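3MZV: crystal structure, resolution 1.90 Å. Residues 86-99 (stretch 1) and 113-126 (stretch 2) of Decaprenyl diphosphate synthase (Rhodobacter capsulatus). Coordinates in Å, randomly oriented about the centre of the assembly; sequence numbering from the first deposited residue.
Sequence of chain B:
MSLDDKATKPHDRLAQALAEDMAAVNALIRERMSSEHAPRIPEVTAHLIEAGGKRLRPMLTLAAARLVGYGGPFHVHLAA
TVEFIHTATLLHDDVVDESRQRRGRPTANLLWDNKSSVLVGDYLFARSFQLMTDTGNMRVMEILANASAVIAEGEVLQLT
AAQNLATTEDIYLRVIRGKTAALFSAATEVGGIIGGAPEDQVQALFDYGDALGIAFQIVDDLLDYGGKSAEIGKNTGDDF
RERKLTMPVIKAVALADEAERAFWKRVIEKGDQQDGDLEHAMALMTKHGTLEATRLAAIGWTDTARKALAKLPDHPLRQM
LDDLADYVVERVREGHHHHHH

Stretch 1 86-99: HTATLLHDDVVDES
Stretch 2 (113-126) DNKSSVLVGDYLFA

A glycine can let two helices approach closely enough for a buried side chain to reach the neighbouring backbone, and decaprenyl diphosphate synthase offers a clear case. The strongest polar link is H92 NE2 to V118 O, a hydrogen bond of 2.8 Å with an N-H...O angle of 159°. With chi1 at -73° (m) and chi2 at -165°, the ring meets this carbonyl edge-on, although V118 O also accepts from D122 N within its own helix. H92 CE1 lies 3.1 Å from D122 OD1. N114 ND2, in the first residue of helix 114-126, donates a weak bond to OE2 of E98, in the loop after helix 86-96 (3.0 Å, 122°).

Helices 86-96 and 114-126 run nearly antiparallel, at 161°, their axes approaching to 8.3 Å. D113 OD1 caps the second by accepting from S116 N at 2.8 Å. The register pairs A88 with G121 (CA to CA 4.0 Å), L91 with S117 and V95 with N114. An ideal CB on G121 would clash with H92 NE2 at 2.6 Å and sit a tight 3.3 Å from A88 O. Separately, A88 CB lies 3.3 Å from G121 O. L91 (m, t) fits as a knob among S117, V120, G121 and L124, with L91 CD1 3.7 Å from V120 CG1. V95 (t) places CG2 3.8 Å from V118 CG2, extending the apolar packing.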

# COMPACT_ATOMS: atom_id res chain seq x y z
N HIS B 86 2.55 -5.60 8.56
CA HIS B 86 3.93 -6.07 8.56
C HIS B 86 4.18 -6.87 7.30
O HIS B 86 5.20 -6.66 6.65
CB HIS B 86 4.22 -6.88 9.81
CG HIS B 86 5.57 -7.50 9.84
ND1 HIS B 86 6.73 -6.77 9.82
CD2 HIS B 86 5.95 -8.80 9.93
CE1 HIS B 86 7.77 -7.58 9.87
NE2 HIS B 86 7.32 -8.82 9.93
N THR B 87 3.25 -7.76 6.94
CA THR B 87 3.45 -8.62 5.81
C THR B 87 3.51 -7.81 4.50
O THR B 87 4.37 -8.06 3.63
CB THR B 87 2.35 -9.72 5.73
OG1 THR B 87 2.31 -10.48 6.95
CG2 THR B 87 2.57 -10.65 4.58
N ALA B 88 2.58 -6.87 4.34
CA ALA B 88 2.58 -5.96 3.19
C ALA B 88 3.88 -5.22 3.10
O ALA B 88 4.42 -5.09 1.99
CB ALA B 88 1.35 -4.92 3.27
N THR B 89 4.39 -4.72 4.25
CA THR B 89 5.67 -3.99 4.33
C THR B 89 6.85 -4.86 3.83
O THR B 89 7.72 -4.40 3.04
CB THR B 89 5.94 -3.46 5.76
OG1 THR B 89 4.95 -2.48 6.09
CG2 THR B 89 7.34 -2.78 5.79
N LEU B 90 6.85 -6.13 4.25
CA LEU B 90 7.91 -7.05 3.82
C LEU B 90 7.84 -7.30 2.34
O LEU B 90 8.87 -7.29 1.68
CB LEU B 90 7.79 -8.40 4.55
CG LEU B 90 8.07 -8.34 6.04
CD1 LEU B 90 7.86 -9.74 6.63
CD2 LEU B 90 9.47 -7.80 6.39
N LEU B 91 6.65 -7.53 1.80
CA LEU B 91 6.51 -7.78 0.37
C LEU B 91 7.07 -6.60 -0.43
O LEU B 91 7.73 -6.81 -1.46
CB LEU B 91 5.07 -8.02 -0.03
CG LEU B 91 4.48 -9.40 0.23
CD1 LEU B 91 2.99 -9.37 0.27
CD2 LEU B 91 5.02 -10.42 -0.83
N HIS B 92 6.73 -5.38 0.02
CA HIS B 92 7.19 -4.13 -0.64
C HIS B 92 8.71 -3.84 -0.43
O HIS B 92 9.37 -3.39 -1.36
CB HIS B 92 6.30 -2.94 -0.19
CG HIS B 92 4.93 -2.95 -0.79
ND1 HIS B 92 4.09 -1.86 -0.77
CD2 HIS B 92 4.28 -3.92 -1.46
CE1 HIS B 92 2.97 -2.17 -1.41
NE2 HIS B 92 3.06 -3.41 -1.84
N ASP B 93 9.26 -4.15 0.73
CA ASP B 93 10.70 -3.98 1.00
C ASP B 93 11.53 -4.85 0.05
O ASP B 93 12.63 -4.46 -0.31
CB ASP B 93 11.04 -4.28 2.50
CG ASP B 93 12.37 -3.61 3.02
OD1 ASP B 93 12.89 -2.57 2.51
OD2 ASP B 93 12.91 -4.14 4.02
N ASP B 94 10.98 -5.99 -0.39
CA ASP B 94 11.68 -6.93 -1.28
C ASP B 94 11.62 -6.54 -2.75
O ASP B 94 12.50 -6.89 -3.52
CB ASP B 94 11.09 -8.35 -1.16
CG ASP B 94 11.50 -9.07 0.14
OD1 ASP B 94 12.43 -8.63 0.83
OD2 ASP B 94 10.88 -10.11 0.45
N VAL B 95 10.55 -5.87 -3.17
CA VAL B 95 10.54 -5.25 -4.48
C VAL B 95 11.58 -4.13 -4.49
O VAL B 95 12.46 -4.09 -5.36
CB VAL B 95 9.14 -4.72 -4.86
CG1 VAL B 95 9.19 -3.92 -6.17
CG2 VAL B 95 8.19 -5.92 -5.02
N VAL B 96 11.52 -3.27 -3.47
CA VAL B 96 12.39 -2.08 -3.34
C VAL B 96 13.91 -2.39 -3.49
O VAL B 96 14.57 -1.83 -4.38
CB VAL B 96 12.04 -1.29 -2.02
CG1 VAL B 96 13.11 -0.30 -1.62
CG2 VAL B 96 10.69 -0.58 -2.20
N ASP B 97 14.47 -3.27 -2.65
CA ASP B 97 15.88 -3.71 -2.86
C ASP B 97 16.04 -4.98 -3.76
O ASP B 97 17.13 -5.55 -3.88
CB ASP B 97 16.67 -3.81 -1.53
CG ASP B 97 16.04 -4.74 -0.51
OD1 ASP B 97 15.54 -5.81 -0.90
OD2 ASP B 97 16.06 -4.41 0.69
N GLU B 98 14.95 -5.35 -4.44
CA GLU B 98 14.90 -6.47 -5.40
C GLU B 98 15.63 -7.71 -4.83
O GLU B 98 16.65 -8.18 -5.37
CB GLU B 98 15.38 -6.00 -6.80
CG GLU B 98 14.23 -5.59 -7.79
CD GLU B 98 13.90 -4.05 -7.88
OE1 GLU B 98 14.70 -3.22 -7.39
OE2 GLU B 98 12.84 -3.68 -8.47
N SER B 99 15.10 -8.23 -3.71
CA SER B 99 15.74 -9.32 -2.95
C SER B 99 15.31 -10.69 -3.44
O SER B 99 14.13 -10.93 -3.70
CB SER B 99 15.45 -9.19 -1.45
OG SER B 99 16.24 -8.19 -0.85
N ASP B 113 6.70 -12.05 -9.77
CA ASP B 113 7.29 -10.82 -10.30
C ASP B 113 7.06 -9.65 -9.32
O ASP B 113 6.34 -9.78 -8.30
CB ASP B 113 6.76 -10.50 -11.71
CG ASP B 113 5.22 -10.51 -11.81
OD1 ASP B 113 4.52 -10.20 -10.83
OD2 ASP B 113 4.71 -10.82 -12.91
N ASN B 114 7.72 -8.52 -9.59
CA ASN B 114 7.64 -7.34 -8.74
C ASN B 114 6.23 -6.85 -8.64
O ASN B 114 5.76 -6.51 -7.56
CB ASN B 114 8.50 -6.20 -9.29
CG ASN B 114 9.95 -6.32 -8.91
OD1 ASN B 114 10.32 -7.05 -8.00
ND2 ASN B 114 10.78 -5.55 -9.59
N LYS B 115 5.56 -6.80 -9.79
CA LYS B 115 4.18 -6.35 -9.85
C LYS B 115 3.31 -7.19 -8.91
O LYS B 115 2.41 -6.63 -8.27
CB LYS B 115 3.63 -6.38 -11.27
N SER B 116 3.60 -8.49 -8.80
CA SER B 116 2.80 -9.38 -7.93
C SER B 116 3.00 -9.09 -6.47
O SER B 116 2.04 -8.95 -5.74
CB SER B 116 3.08 -10.87 -8.20
OG SER B 116 2.49 -11.27 -9.43
N SER B 117 4.25 -9.00 -6.03
CA SER B 117 4.50 -8.65 -4.68
C SER B 117 3.97 -7.25 -4.30
O SER B 117 3.52 -7.04 -3.17
CB SER B 117 5.98 -8.75 -4.40
OG SER B 117 6.43 -10.07 -4.71
N VAL B 118 4.02 -6.30 -5.24
CA VAL B 118 3.45 -4.98 -4.99
C VAL B 118 1.96 -5.09 -4.81
O VAL B 118 1.42 -4.57 -3.86
CB VAL B 118 3.77 -3.95 -6.10
CG1 VAL B 118 3.07 -2.63 -5.79
CG2 VAL B 118 5.28 -3.73 -6.19
N LEU B 119 1.30 -5.77 -5.72
CA LEU B 119 -0.13 -5.82 -5.75
C LEU B 119 -0.69 -6.69 -4.62
O LEU B 119 -1.75 -6.39 -4.05
CB LEU B 119 -0.61 -6.29 -7.09
CG LEU B 119 -0.30 -5.31 -8.24
CD1 LEU B 119 -0.56 -5.98 -9.54
CD2 LEU B 119 -1.12 -4.05 -8.09
N VAL B 120 0.05 -7.72 -4.25
CA VAL B 120 -0.40 -8.54 -3.12
C VAL B 120 -0.27 -7.77 -1.82
O VAL B 120 -1.20 -7.75 -1.05
CB VAL B 120 0.34 -9.89 -3.05
CG1 VAL B 120 0.07 -10.58 -1.71
CG2 VAL B 120 -0.14 -10.77 -4.20
N GLY B 121 0.83 -7.06 -1.63
CA GLY B 121 0.97 -6.20 -0.47
C GLY B 121 -0.16 -5.16 -0.44
O GLY B 121 -0.71 -4.86 0.63
N ASP B 122 -0.50 -4.60 -1.59
CA ASP B 122 -1.60 -3.60 -1.60
C ASP B 122 -2.97 -4.22 -1.17
O ASP B 122 -3.77 -3.62 -0.42
CB ASP B 122 -1.76 -2.95 -2.99
CG ASP B 122 -0.59 -2.03 -3.36
OD1 ASP B 122 0.14 -1.61 -2.49
OD2 ASP B 122 -0.46 -1.69 -4.56
N TYR B 123 -3.24 -5.39 -1.72
CA TYR B 123 -4.44 -6.15 -1.37
C TYR B 123 -4.55 -6.39 0.13
O TYR B 123 -5.61 -6.17 0.70
CB TYR B 123 -4.47 -7.50 -2.10
CG TYR B 123 -5.82 -8.21 -2.00
CD1 TYR B 123 -6.92 -7.75 -2.71
CD2 TYR B 123 -6.00 -9.28 -1.12
CE1 TYR B 123 -8.16 -8.40 -2.63
CE2 TYR B 123 -7.24 -9.93 -1.05
CZ TYR B 123 -8.30 -9.48 -1.78
OH TYR B 123 -9.54 -10.11 -1.71
N LEU B 124 -3.47 -6.84 0.76
CA LEU B 124 -3.48 -7.12 2.19
C LEU B 124 -3.64 -5.85 3.02
O LEU B 124 -4.35 -5.83 4.02
CB LEU B 124 -2.18 -7.81 2.60
CG LEU B 124 -1.91 -9.11 1.83
CD1 LEU B 124 -0.65 -9.76 2.33
CD2 LEU B 124 -3.11 -10.04 1.93
N PHE B 125 -2.95 -4.80 2.60
CA PHE B 125 -3.07 -3.53 3.27
C PHE B 125 -4.53 -3.06 3.25
O PHE B 125 -5.05 -2.62 4.26
CB PHE B 125 -2.18 -2.50 2.60
CG PHE B 125 -2.08 -1.22 3.40
CD1 PHE B 125 -2.69 -0.05 2.96
CD2 PHE B 125 -1.47 -1.21 4.64
CE1 PHE B 125 -2.62 1.14 3.71
CE2 PHE B 125 -1.39 -0.04 5.40
CZ PHE B 125 -1.98 1.16 4.91
N ALA B 126 -5.16 -3.09 2.10
CA ALA B 126 -6.56 -2.68 1.95
C ALA B 126 -7.51 -3.54 2.80
O ALA B 126 -8.36 -3.03 3.52
CB ALA B 126 -6.97 -2.74 0.47